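Local structure of cell division protein FtsZ 1 (Methanocaldococcus jannaschii, 2VAP) at residues A[275-280]-A[342-347]; A[88-93]-A[108-113]; A[40-45]-A[59-64]; A[285-290]-A[315-320]; A[187-192]-A[246-251]. The protein binds GTP and probably hydrolyses it, and is thought to polymerise in a GTP-dependent manner into the contractile Z ring at the future division site. One frame throughout, in Å; residues are numbered along the deposited sequence.

Interaction 1: residues A[275-280]-A[342-347]; sequences LDVDID and SRIEFT
Asp-276 meets Ile-344 through its backbone, the carbonyl O lying 3.7 Å from the terminal CD1 of the isoleucine. That oxygen is buried with no polar partner; Asp-276 is the centre of an inverse gamma turn, closed by a weak bond from Val-277 N to Leu-275 O. The acidic side chain itself is engaged by Arg-353. Val-277 comes next and supplies the apolar core. Its CG2 stands anti to the backbone N and reaches the second segment, 3.7 Å from Ile-344 CG1; the two side chains cross at about a right angle. The same methyl also rests on Arg-343 CB at 3.9 Å. At Asp-278 the contact turns polar. Its CG is anti to the backbone N (chi1 -173°), and OD2 forms a salt bridge of 2.8 Å with Arg-343 NH1, at the edge of the guanidinium. The two flat groups are not coplanar: their planes stand 49° apart, and the bridge joins one oxygen to one nitrogen. Nearby, a water accepts from Asp-278 N and donates to Arg-343 O, tying the backbones together where they do not bond directly. Asp-280 ends the walk, its CB 3.8 Å from Arg-343 NH1. Its OD1 is only 3.0 Å from Asp-278 OD1, a proximity of like charges that Arg-343 and Arg-310, the latter salt-bridged to Asp-280 OD2, would be expected to offset. An apolar contact, an ion pair and a bridging water together fasten the loop before strand 284-291 to the antiparallel beta hairpin formed by strands 344-347 and 350-353.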
# COMPACT_ATOMS: atom_id res chain seq x y z
N LEU A 275 8.23 7.88 7.72
CA LEU A 275 8.49 8.96 6.78
C LEU A 275 9.98 9.27 6.75
O LEU A 275 10.43 10.32 7.22
CB LEU A 275 7.67 10.21 7.13
CG LEU A 275 6.19 10.28 6.74
CD1 LEU A 275 5.55 11.54 7.30
CD2 LEU A 275 6.00 10.21 5.22
N ASP A 276 10.75 8.33 6.19
CA ASP A 276 12.21 8.40 6.19
C ASP A 276 12.72 9.27 5.04
O ASP A 276 13.46 8.82 4.17
CB ASP A 276 12.79 6.98 6.11
CG ASP A 276 14.26 6.92 6.52
OD1 ASP A 276 14.90 5.87 6.26
OD2 ASP A 276 14.78 7.90 7.09
N VAL A 277 12.30 10.54 5.05
CA VAL A 277 12.62 11.51 4.01
C VAL A 277 12.34 12.93 4.52
O VAL A 277 11.54 13.12 5.44
CB VAL A 277 11.82 11.24 2.69
CG1 VAL A 277 10.32 11.46 2.89
CG2 VAL A 277 12.36 12.07 1.53
N ASP A 278 13.02 13.92 3.93
CA ASP A 278 12.67 15.32 4.13
C ASP A 278 11.35 15.58 3.42
O ASP A 278 11.28 15.57 2.18
CB ASP A 278 13.78 16.23 3.59
CG ASP A 278 13.57 17.70 3.93
OD1 ASP A 278 12.67 18.02 4.75
OD2 ASP A 278 14.30 18.54 3.38
N ILE A 279 10.29 15.79 4.20
CA ILE A 279 8.93 15.94 3.67
C ILE A 279 8.69 17.26 2.93
O ILE A 279 7.60 17.48 2.39
CB ILE A 279 7.85 15.69 4.75
CG1 ILE A 279 8.06 16.61 5.96
CG2 ILE A 279 7.82 14.22 5.16
CD1 ILE A 279 6.92 16.60 6.96
N ASP A 280 9.70 18.13 2.92
CA ASP A 280 9.64 19.38 2.17
C ASP A 280 9.74 19.15 0.66
O ASP A 280 9.32 20.00 -0.13
CB ASP A 280 10.76 20.33 2.63
CG ASP A 280 10.57 20.81 4.06
OD1 ASP A 280 11.57 20.85 4.81
OD2 ASP A 280 9.43 21.15 4.45
N SER A 342 13.11 13.05 -5.43
CA SER A 342 14.13 14.09 -5.59
C SER A 342 15.00 14.26 -4.33
O SER A 342 16.07 14.86 -4.39
CB SER A 342 13.48 15.43 -5.96
OG SER A 342 12.56 15.85 -4.97
N ARG A 343 14.52 13.72 -3.21
CA ARG A 343 15.24 13.81 -1.94
C ARG A 343 15.78 12.45 -1.48
O ARG A 343 16.29 12.31 -0.37
CB ARG A 343 14.34 14.41 -0.85
CG ARG A 343 13.76 15.79 -1.19
CD ARG A 343 14.80 16.89 -1.08
NE ARG A 343 14.26 18.20 -1.46
CZ ARG A 343 13.72 19.07 -0.62
NH1 ARG A 343 13.64 18.80 0.68
NH2 ARG A 343 13.25 20.23 -1.07
N ILE A 344 15.68 11.45 -2.36
CA ILE A 344 16.11 10.08 -2.05
C ILE A 344 17.02 9.51 -3.14
O ILE A 344 16.76 9.71 -4.34
CB ILE A 344 14.89 9.13 -1.83
CG1 ILE A 344 14.11 9.51 -0.56
CG2 ILE A 344 15.31 7.66 -1.80
CD1 ILE A 344 14.86 9.31 0.76
N GLU A 345 18.07 8.82 -2.72
CA GLU A 345 18.96 8.10 -3.63
C GLU A 345 18.90 6.59 -3.36
O GLU A 345 18.95 6.16 -2.21
CB GLU A 345 20.40 8.61 -3.50
CG GLU A 345 21.34 8.15 -4.60
CD GLU A 345 22.76 8.67 -4.43
OE1 GLU A 345 23.28 8.66 -3.29
OE2 GLU A 345 23.36 9.09 -5.44
N PHE A 346 18.77 5.81 -4.43
CA PHE A 346 18.74 4.35 -4.35
C PHE A 346 20.16 3.80 -4.30
O PHE A 346 20.94 4.01 -5.24
CB PHE A 346 18.01 3.77 -5.56
CG PHE A 346 16.50 3.85 -5.49
CD1 PHE A 346 15.86 4.84 -4.74
CD2 PHE A 346 15.72 2.95 -6.21
CE1 PHE A 346 14.47 4.90 -4.69
CE2 PHE A 346 14.33 3.01 -6.17
CZ PHE A 346 13.70 3.99 -5.40
N THR A 347 20.51 3.12 -3.21
CA THR A 347 21.82 2.47 -3.08
C THR A 347 21.65 0.98 -2.77
O THR A 347 20.54 0.53 -2.48
CB THR A 347 22.69 3.12 -1.97
OG1 THR A 347 22.15 2.83 -0.68
CG2 THR A 347 22.80 4.64 -2.16
O HOH W 1 15.46 13.39 2.25

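Interaction 2: residues A[88-93]-A[108-113]; sequences GKKLTR and AKESAE
Glu-110 reaches from the end of helix 101-110 to the type I beta turn Gly-88 to Leu-91, in the loop called T3 in FtsZ and tubulin nomenclature, which follows strand 83-86 and leads on to the GTP-binding residues Ala-97, Gly-98 and Gly-99. The contact illustrates how one carboxylate can hold a turn by its backbone. From CB, which points at the loop, the chain runs outward with CG anti to the backbone N (chi1 -178°) and stays extended, bringing CD to 3.7 Å from Gly-88 CA. The two oxygens then divide the work. OE2 accepts a hydrogen bond of 2.9 Å from Lys-90 N; the bond is nearly straight at 165° and arrives on the syn side, 15° from the carboxylate plane. Lys-89 N is also near OE2, at 3.1 Å, but its angle is too poor for a bond. OE1 instead lies 3.4 Å from Leu-91 CB. The turn is closed from within by Gly-88 O, which accepts from both Leu-91 N and Thr-92 N, and Gly-88 itself has the positive phi that favours glycine. Leu-91 also packs on Glu-106 and Ala-107 of the same helix. Where the chain leaves helical geometry, Ser-111 adds a second tether: its OG, beside its own backbone N, accepts from Gly-88 N at 3.2 Å. A water completes the join, accepting from Lys-89 N at 3.0 Å and lying 2.7 Å from Ser-111 OG.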
# COMPACT_ATOMS: atom_id res chain seq x y z
N GLY A 88 5.01 -20.27 -11.97
CA GLY A 88 6.14 -21.14 -12.31
C GLY A 88 5.88 -22.61 -12.06
O GLY A 88 6.74 -23.31 -11.52
N LYS A 89 4.70 -23.08 -12.46
CA LYS A 89 4.31 -24.49 -12.31
C LYS A 89 5.26 -25.43 -13.05
O LYS A 89 5.56 -26.53 -12.57
CB LYS A 89 2.88 -24.71 -12.81
CG LYS A 89 1.79 -24.19 -11.88
CD LYS A 89 0.42 -24.46 -12.47
CE LYS A 89 -0.68 -24.07 -11.49
NZ LYS A 89 -2.03 -24.29 -12.06
N LYS A 90 5.73 -24.98 -14.21
CA LYS A 90 6.65 -25.76 -15.05
C LYS A 90 8.11 -25.45 -14.73
O LYS A 90 9.02 -26.02 -15.35
CB LYS A 90 6.36 -25.51 -16.53
CG LYS A 90 4.95 -25.87 -16.98
CD LYS A 90 4.68 -25.41 -18.40
CE LYS A 90 3.22 -25.58 -18.79
NZ LYS A 90 2.82 -27.01 -18.92
N LEU A 91 8.34 -24.56 -13.77
CA LEU A 91 9.68 -24.11 -13.42
C LEU A 91 10.16 -24.67 -12.07
O LEU A 91 11.20 -25.32 -12.00
CB LEU A 91 9.75 -22.58 -13.41
CG LEU A 91 11.13 -21.91 -13.43
CD1 LEU A 91 11.75 -21.96 -14.82
CD2 LEU A 91 11.02 -20.47 -12.95
N THR A 92 9.39 -24.42 -11.02
CA THR A 92 9.77 -24.84 -9.66
C THR A 92 8.82 -25.85 -9.03
O THR A 92 9.05 -26.32 -7.91
CB THR A 92 9.96 -23.62 -8.73
OG1 THR A 92 8.92 -22.67 -8.95
CG2 THR A 92 11.31 -22.96 -9.00
N ARG A 93 7.75 -26.19 -9.75
CA ARG A 93 6.82 -27.27 -9.38
C ARG A 93 6.17 -27.09 -8.00
O ARG A 93 5.83 -28.06 -7.33
CB ARG A 93 7.52 -28.65 -9.46
CG ARG A 93 8.50 -28.82 -10.63
CD ARG A 93 7.79 -28.99 -11.97
NE ARG A 93 7.10 -30.27 -12.05
CZ ARG A 93 7.62 -31.39 -12.56
NH1 ARG A 93 8.85 -31.40 -13.06
NH2 ARG A 93 6.90 -32.50 -12.58
N ALA A 108 6.95 -15.72 -12.66
CA ALA A 108 5.89 -14.76 -12.95
C ALA A 108 5.70 -14.57 -14.46
O ALA A 108 4.57 -14.49 -14.94
CB ALA A 108 6.17 -13.43 -12.28
N LYS A 109 6.82 -14.52 -15.19
CA LYS A 109 6.79 -14.39 -16.65
C LYS A 109 6.14 -15.60 -17.32
O LYS A 109 5.42 -15.46 -18.30
CB LYS A 109 8.20 -14.17 -17.20
CG LYS A 109 8.75 -12.77 -16.97
CD LYS A 109 10.17 -12.63 -17.49
CE LYS A 109 10.69 -11.22 -17.29
NZ LYS A 109 12.08 -11.07 -17.80
N GLU A 110 6.40 -16.79 -16.77
CA GLU A 110 5.78 -18.03 -17.23
C GLU A 110 4.26 -17.99 -17.06
O GLU A 110 3.52 -18.47 -17.91
CB GLU A 110 6.37 -19.23 -16.47
CG GLU A 110 5.83 -20.60 -16.90
CD GLU A 110 6.23 -21.72 -15.96
OE1 GLU A 110 7.44 -21.95 -15.78
OE2 GLU A 110 5.32 -22.38 -15.40
N SER A 111 3.81 -17.40 -15.95
CA SER A 111 2.39 -17.35 -15.61
C SER A 111 1.76 -15.98 -15.90
O SER A 111 0.73 -15.64 -15.33
CB SER A 111 2.19 -17.72 -14.14
OG SER A 111 2.82 -18.95 -13.83
N ALA A 112 2.38 -15.23 -16.81
CA ALA A 112 1.94 -13.86 -17.14
C ALA A 112 0.48 -13.78 -17.58
O ALA A 112 -0.23 -12.85 -17.19
CB ALA A 112 2.86 -13.24 -18.19
N GLU A 113 0.04 -14.74 -18.39
CA GLU A 113 -1.33 -14.77 -18.89
C GLU A 113 -2.36 -15.02 -17.78
O GLU A 113 -3.46 -14.46 -17.82
CB GLU A 113 -1.49 -15.81 -20.00
CG GLU A 113 -0.76 -15.46 -21.30
CD GLU A 113 -1.31 -14.22 -21.99
OE1 GLU A 113 -2.55 -14.05 -22.02
OE2 GLU A 113 -0.51 -13.42 -22.51
O HOH W 2 2.75 -21.62 -14.27

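Interaction 3: residues A[40-45]-A[59-64]; sequences ITVVGC and EGIEGA
Ala-64 approaches Ile-40 backbone first, its CA lying 3.3 Å from Ile-40 O in a CA-H...O contact that is bent at the hydrogen (137°). Around this point the side chains are small or branched and meet loosely. Ala-64 CB is 4.2 Å from Ile-40 CG2 and equally distant from Val-42 CG2, and the methyl touches both residues, which share a face of the strand. Further back along the loop Ile-61 reaches in with CD1, which comes to 4.4 Å from the same Val-42 CG2. A water supplies the polar link: it accepts from Ile-40 N at 2.9 Å and donates to Gly-63 O at 2.8 Å. The next shell places the loop. Gly-60 leaves helix 46-59 with positive phi, and Gly-63, also with positive phi, turns the chain into strand 64-70. There Lys-65 bonds to the backbones of both Ile-40 and Val-42. Helix 204-227 covers the face these residues share, with Thr-227 on Ile-40, Val-219 on Val-42 and Val-223 on Ala-64. Strand, helix and returning parallel strand together make a beta-alpha-beta crossover, the opening unit of the Rossmann-like GTPase fold; Gly-44, near the end of the first strand, is consistent with the glycine-rich turn of such folds, and the GTP-binding residues Gly-47 and Ala-48 follow.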
# COMPACT_ATOMS: atom_id res chain seq x y z
N ILE A 40 -10.94 -2.34 -8.18
CA ILE A 40 -9.62 -2.41 -7.54
C ILE A 40 -9.24 -3.85 -7.23
O ILE A 40 -10.04 -4.63 -6.71
CB ILE A 40 -9.56 -1.54 -6.25
CG1 ILE A 40 -9.87 -0.08 -6.57
CG2 ILE A 40 -8.20 -1.67 -5.56
CD1 ILE A 40 -9.97 0.84 -5.36
N THR A 41 -8.00 -4.20 -7.57
CA THR A 41 -7.45 -5.52 -7.25
C THR A 41 -6.15 -5.35 -6.46
O THR A 41 -5.29 -4.54 -6.81
CB THR A 41 -7.21 -6.35 -8.53
OG1 THR A 41 -8.43 -6.45 -9.27
CG2 THR A 41 -6.72 -7.76 -8.18
N VAL A 42 -6.01 -6.12 -5.38
CA VAL A 42 -4.79 -6.15 -4.59
C VAL A 42 -4.07 -7.48 -4.83
O VAL A 42 -4.65 -8.55 -4.61
CB VAL A 42 -5.07 -5.95 -3.08
CG1 VAL A 42 -3.77 -5.91 -2.28
CG2 VAL A 42 -5.89 -4.69 -2.84
N VAL A 43 -2.82 -7.40 -5.28
CA VAL A 43 -2.02 -8.59 -5.56
C VAL A 43 -0.87 -8.72 -4.56
O VAL A 43 -0.00 -7.84 -4.49
CB VAL A 43 -1.47 -8.59 -7.01
CG1 VAL A 43 -0.73 -9.89 -7.31
CG2 VAL A 43 -2.59 -8.38 -8.02
N GLY A 44 -0.87 -9.81 -3.80
CA GLY A 44 0.19 -10.08 -2.83
C GLY A 44 1.12 -11.16 -3.33
O GLY A 44 0.68 -12.27 -3.67
N CYS A 45 2.42 -10.85 -3.36
CA CYS A 45 3.42 -11.73 -3.96
C CYS A 45 4.38 -12.30 -2.92
O CYS A 45 4.95 -11.55 -2.12
CB CYS A 45 4.21 -10.98 -5.04
SG CYS A 45 3.19 -10.06 -6.22
N GLU A 59 -10.18 -9.87 7.59
CA GLU A 59 -10.73 -8.64 8.17
C GLU A 59 -11.83 -8.04 7.30
O GLU A 59 -12.70 -7.32 7.79
CB GLU A 59 -9.62 -7.61 8.40
CG GLU A 59 -8.67 -7.95 9.55
CD GLU A 59 -7.51 -6.98 9.67
OE1 GLU A 59 -6.40 -7.43 10.03
OE2 GLU A 59 -7.70 -5.77 9.42
N GLY A 60 -11.77 -8.34 6.00
CA GLY A 60 -12.79 -7.90 5.05
C GLY A 60 -12.50 -6.54 4.45
O GLY A 60 -13.17 -5.55 4.77
N ILE A 61 -11.50 -6.49 3.57
CA ILE A 61 -11.18 -5.28 2.82
C ILE A 61 -12.32 -4.95 1.86
O ILE A 61 -12.78 -5.82 1.11
CB ILE A 61 -9.80 -5.38 2.08
CG1 ILE A 61 -9.47 -4.07 1.37
CG2 ILE A 61 -9.76 -6.59 1.13
CD1 ILE A 61 -8.00 -3.91 0.98
N GLU A 62 -12.79 -3.71 1.90
CA GLU A 62 -13.98 -3.31 1.16
C GLU A 62 -13.69 -2.92 -0.29
O GLU A 62 -12.71 -2.22 -0.57
CB GLU A 62 -14.72 -2.19 1.88
CG GLU A 62 -15.23 -2.58 3.27
CD GLU A 62 -16.23 -1.59 3.84
OE1 GLU A 62 -17.16 -1.19 3.11
OE2 GLU A 62 -16.09 -1.22 5.03
N GLY A 63 -14.53 -3.40 -1.20
CA GLY A 63 -14.50 -3.01 -2.61
C GLY A 63 -13.25 -3.36 -3.39
O GLY A 63 -12.93 -2.70 -4.38
N ALA A 64 -12.55 -4.40 -2.96
CA ALA A 64 -11.32 -4.83 -3.63
C ALA A 64 -11.22 -6.34 -3.76
O ALA A 64 -11.51 -7.08 -2.81
CB ALA A 64 -10.10 -4.27 -2.92
O HOH W 3 -13.30 -3.56 -7.05

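Interaction 4: residues A[285-290]-A[315-320]; sequences ALIHVM and ATIIWG
Ala-285, Ile-287 and Val-289 bond to Thr-316, Ile-318 and Gly-320 across two neighbouring parallel strands whose short axes diverge by only 18°. Hydrogen bonds come first: there are five, all between backbones. Ile-318 N donates to Ala-285 O over 3.0 Å and, like the bond from Gly-320 N to Ile-287 O, lies nearly on the carbonyl axis. Weaker CA-H...O contacts fill in between, the shortest from Trp-319 CA to Ile-287 O at 3.2 Å. Apolar contacts gather on the face of Ala-285 and Ile-287. Ile-287 CD1 touches Ile-317 CG2 at 3.6 Å, and Ala-285 CB lies 4.1 Å from Ile-317 CG1. Trp-319 takes part mainly through CB, 4.0 Å from Ile-287 CB; its CG sits between backbone N and carbonyl carbon (chi1 70°), and its side chain packs on helix 297-310. On the other face, the His-288 ring carries Met-290 SD 4.2 Å above its centre, while ND1 bonds to Gly-221 O and NE2 to Thr-322 OG1. The pair belongs to a beta-alpha-beta unit: its connecting helix 297-310 also receives Ile-287, helix 236-243 packs on Leu-286 and Ile-318, and strand 331-338 flanks strand 284-291 on its other edge.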
# COMPACT_ATOMS: atom_id res chain seq x y z
N ALA A 285 0.07 14.45 -1.53
CA ALA A 285 -0.26 13.69 -0.33
C ALA A 285 -1.66 13.12 -0.36
O ALA A 285 -2.59 13.74 -0.89
CB ALA A 285 -0.08 14.56 0.92
N LEU A 286 -1.81 11.92 0.19
CA LEU A 286 -3.12 11.34 0.47
C LEU A 286 -3.28 11.24 1.99
O LEU A 286 -2.37 10.79 2.68
CB LEU A 286 -3.27 9.96 -0.18
CG LEU A 286 -3.21 9.86 -1.70
CD1 LEU A 286 -1.79 9.56 -2.17
CD2 LEU A 286 -4.16 8.78 -2.21
N ILE A 287 -4.43 11.68 2.48
CA ILE A 287 -4.72 11.65 3.92
C ILE A 287 -6.00 10.87 4.18
O ILE A 287 -7.06 11.20 3.65
CB ILE A 287 -4.87 13.08 4.51
CG1 ILE A 287 -3.67 13.96 4.16
CG2 ILE A 287 -5.07 13.01 6.03
CD1 ILE A 287 -3.85 15.43 4.51
N HIS A 288 -5.88 9.82 4.99
CA HIS A 288 -7.05 9.07 5.44
C HIS A 288 -7.21 9.23 6.94
O HIS A 288 -6.40 8.72 7.72
CB HIS A 288 -6.94 7.59 5.07
CG HIS A 288 -8.23 6.83 5.20
ND1 HIS A 288 -8.45 5.63 4.57
CD2 HIS A 288 -9.36 7.11 5.88
CE1 HIS A 288 -9.66 5.19 4.86
NE2 HIS A 288 -10.24 6.07 5.66
N VAL A 289 -8.25 9.96 7.34
CA VAL A 289 -8.57 10.15 8.75
C VAL A 289 -9.59 9.09 9.17
O VAL A 289 -10.64 8.95 8.55
CB VAL A 289 -9.13 11.57 9.03
CG1 VAL A 289 -9.32 11.80 10.53
CG2 VAL A 289 -8.21 12.64 8.45
N MET A 290 -9.25 8.35 10.22
CA MET A 290 -10.11 7.28 10.72
C MET A 290 -10.44 7.51 12.18
O MET A 290 -9.58 7.94 12.95
CB MET A 290 -9.44 5.92 10.54
CG MET A 290 -9.27 5.50 9.08
SD MET A 290 -7.95 4.29 8.85
CE MET A 290 -6.50 5.34 8.98
N ALA A 315 1.80 21.65 -3.06
CA ALA A 315 1.50 20.22 -3.04
C ALA A 315 0.00 19.94 -3.19
O ALA A 315 -0.83 20.61 -2.58
CB ALA A 315 2.04 19.57 -1.78
N THR A 316 -0.32 18.94 -4.02
CA THR A 316 -1.70 18.53 -4.24
C THR A 316 -2.11 17.52 -3.18
O THR A 316 -1.58 16.40 -3.13
CB THR A 316 -1.90 17.92 -5.65
OG1 THR A 316 -1.32 18.79 -6.64
CG2 THR A 316 -3.38 17.73 -5.96
N ILE A 317 -3.06 17.91 -2.33
CA ILE A 317 -3.48 17.09 -1.20
C ILE A 317 -4.92 16.59 -1.38
O ILE A 317 -5.84 17.38 -1.60
CB ILE A 317 -3.33 17.86 0.14
CG1 ILE A 317 -1.86 18.21 0.38
CG2 ILE A 317 -3.89 17.04 1.30
CD1 ILE A 317 -1.64 19.33 1.37
N ILE A 318 -5.08 15.27 -1.30
CA ILE A 318 -6.39 14.63 -1.37
C ILE A 318 -6.67 13.91 -0.05
O ILE A 318 -5.79 13.23 0.48
CB ILE A 318 -6.48 13.65 -2.57
CG1 ILE A 318 -6.39 14.40 -3.91
CG2 ILE A 318 -7.74 12.79 -2.51
CD1 ILE A 318 -7.47 15.46 -4.15
N TRP A 319 -7.88 14.08 0.48
CA TRP A 319 -8.20 13.58 1.81
C TRP A 319 -9.59 12.94 1.92
O TRP A 319 -10.50 13.26 1.15
CB TRP A 319 -8.08 14.71 2.84
CG TRP A 319 -9.15 15.75 2.71
CD1 TRP A 319 -9.22 16.75 1.78
CD2 TRP A 319 -10.30 15.90 3.55
NE1 TRP A 319 -10.35 17.51 1.99
CE2 TRP A 319 -11.03 17.01 3.07
CE3 TRP A 319 -10.79 15.20 4.66
CZ2 TRP A 319 -12.22 17.44 3.65
CZ3 TRP A 319 -11.98 15.63 5.25
CH2 TRP A 319 -12.68 16.74 4.74
N GLY A 320 -9.72 12.04 2.88
CA GLY A 320 -11.00 11.42 3.20
C GLY A 320 -11.11 11.13 4.68
O GLY A 320 -10.12 11.18 5.41

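Interaction 5: residues A[187-192]-A[246-251]; sequences LVVIPN and GGLAMI
Leu-187 and Ala-249 meet through their peptide groups, the flat groups of this contact. Leu-187 N points at the end of the Gly-247 carbonyl, 2.8 Å from its O and nearly in line with C=O (177°). Ala-249 N instead comes to Leu-187 O from above the carbonyl plane, 39° out of it, at 2.8 Å. The third bond runs from Val-189 N to Ala-249 O, 2.9 Å long and moderately tilted. Beyond it the strands splay, their short axes 46° apart, and a water takes over, donating to Val-189 O and accepting from Ile-251 N at 2.9 Å. Apolar contacts form on both faces. On one, the side chains of Val-188 and Ile-251 cross at about a right angle, CG1 to CG2 3.6 Å. There too, Ile-190 CD1 touches Ile-251 CD1 at 3.9 Å. On the other, Val-189 CG1 touches Leu-248 CD1 and Met-250 CG, each 3.9 Å away. Strand 186-191 edges the GTPase sheet, and segment 246-251 turns a corner at Leu-248 and runs on as strand 249-256 of the mixed sheet. Three backbone bonds, one water and a buried aliphatic surface thus join the two sheets without any ion pair, which suggests that shape and backbone register, more than charge, fix their relation here.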
# COMPACT_ATOMS: atom_id res chain seq x y z
N LEU A 187 5.06 4.38 -6.15
CA LEU A 187 5.78 3.34 -5.44
C LEU A 187 5.89 3.71 -3.96
O LEU A 187 6.72 4.53 -3.57
CB LEU A 187 7.16 3.12 -6.07
CG LEU A 187 8.19 2.17 -5.44
CD1 LEU A 187 7.65 0.76 -5.24
CD2 LEU A 187 9.46 2.14 -6.29
N VAL A 188 5.02 3.11 -3.15
CA VAL A 188 5.00 3.35 -1.71
C VAL A 188 5.98 2.39 -1.05
O VAL A 188 5.79 1.17 -1.10
CB VAL A 188 3.58 3.18 -1.10
CG1 VAL A 188 3.59 3.54 0.37
CG2 VAL A 188 2.56 4.03 -1.85
N VAL A 189 7.02 2.94 -0.43
CA VAL A 189 8.06 2.14 0.20
C VAL A 189 8.05 2.31 1.73
O VAL A 189 8.06 3.43 2.24
CB VAL A 189 9.47 2.42 -0.41
CG1 VAL A 189 9.90 3.88 -0.22
CG2 VAL A 189 10.52 1.46 0.15
N ILE A 190 8.02 1.18 2.43
CA ILE A 190 8.05 1.16 3.89
C ILE A 190 9.34 0.49 4.37
O ILE A 190 9.52 -0.71 4.19
CB ILE A 190 6.82 0.41 4.47
CG1 ILE A 190 5.51 1.03 3.97
CG2 ILE A 190 6.87 0.39 6.01
CD1 ILE A 190 4.31 0.10 4.07
N PRO A 191 10.26 1.28 4.96
CA PRO A 191 11.49 0.67 5.46
C PRO A 191 11.26 0.02 6.82
O PRO A 191 11.07 0.72 7.82
CB PRO A 191 12.46 1.86 5.56
CG PRO A 191 11.60 3.08 5.65
CD PRO A 191 10.21 2.74 5.19
N ASN A 192 11.27 -1.31 6.85
CA ASN A 192 11.05 -2.07 8.09
C ASN A 192 12.01 -1.68 9.22
O ASN A 192 11.63 -1.73 10.39
CB ASN A 192 11.12 -3.58 7.85
CG ASN A 192 9.84 -4.15 7.24
OD1 ASN A 192 9.83 -5.29 6.77
ND2 ASN A 192 8.77 -3.38 7.27
N GLY A 246 2.87 9.82 -9.05
CA GLY A 246 3.24 9.94 -7.64
C GLY A 246 4.70 9.64 -7.35
O GLY A 246 5.22 10.04 -6.31
N GLY A 247 5.35 8.93 -8.27
CA GLY A 247 6.77 8.60 -8.15
C GLY A 247 7.06 7.75 -6.93
O GLY A 247 6.44 6.70 -6.74
N LEU A 248 7.99 8.21 -6.10
CA LEU A 248 8.30 7.54 -4.84
C LEU A 248 7.45 8.12 -3.72
O LEU A 248 7.27 9.34 -3.62
CB LEU A 248 9.79 7.67 -4.51
CG LEU A 248 10.35 6.81 -3.37
CD1 LEU A 248 10.41 5.33 -3.76
CD2 LEU A 248 11.72 7.30 -2.95
N ALA A 249 6.91 7.23 -2.88
CA ALA A 249 6.05 7.63 -1.78
C ALA A 249 6.43 6.92 -0.48
O ALA A 249 6.98 5.82 -0.50
CB ALA A 249 4.59 7.36 -2.11
N MET A 250 6.15 7.58 0.64
CA MET A 250 6.37 7.01 1.97
C MET A 250 5.17 7.31 2.87
O MET A 250 4.40 8.23 2.59
CB MET A 250 7.66 7.54 2.60
CG MET A 250 8.93 7.02 1.93
SD MET A 250 10.43 7.71 2.64
CE MET A 250 11.64 7.18 1.44
N ILE A 251 5.02 6.54 3.94
CA ILE A 251 3.86 6.67 4.81
C ILE A 251 4.19 7.17 6.22
O ILE A 251 5.32 7.02 6.69
CB ILE A 251 3.03 5.35 4.92
CG1 ILE A 251 3.79 4.27 5.71
CG2 ILE A 251 2.62 4.85 3.53
CD1 ILE A 251 2.93 3.10 6.16
O HOH W 4 7.13 4.68 4.57

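Interactions 2 and 3 belong to the nucleotide-binding half, interactions 1 and 4 to the C-terminal half, and interaction 5 bridges them. Interactions 3 and 5 both reach the parallel sheet, their centres 19 Å apart, and interactions 4 and 5 both reach the mixed sheet. Interaction 5 touches interaction 1 directly: Leu-275 CG packs 3.4 Å from Ile-251 O, and Met-250 SD lies 3.8 Å from Val-277 CG1. Interaction 4 is nested along the chain within the loop closed by interaction 1, about 7 Å away at nearest atoms. The bound GDP is about 9 Å from the side chain of Ile-190, and about 13 Å from those of Leu-91 and Val-42. Interactions 2 and 4, with centres 39 Å apart, fall on opposite sides of the molecule.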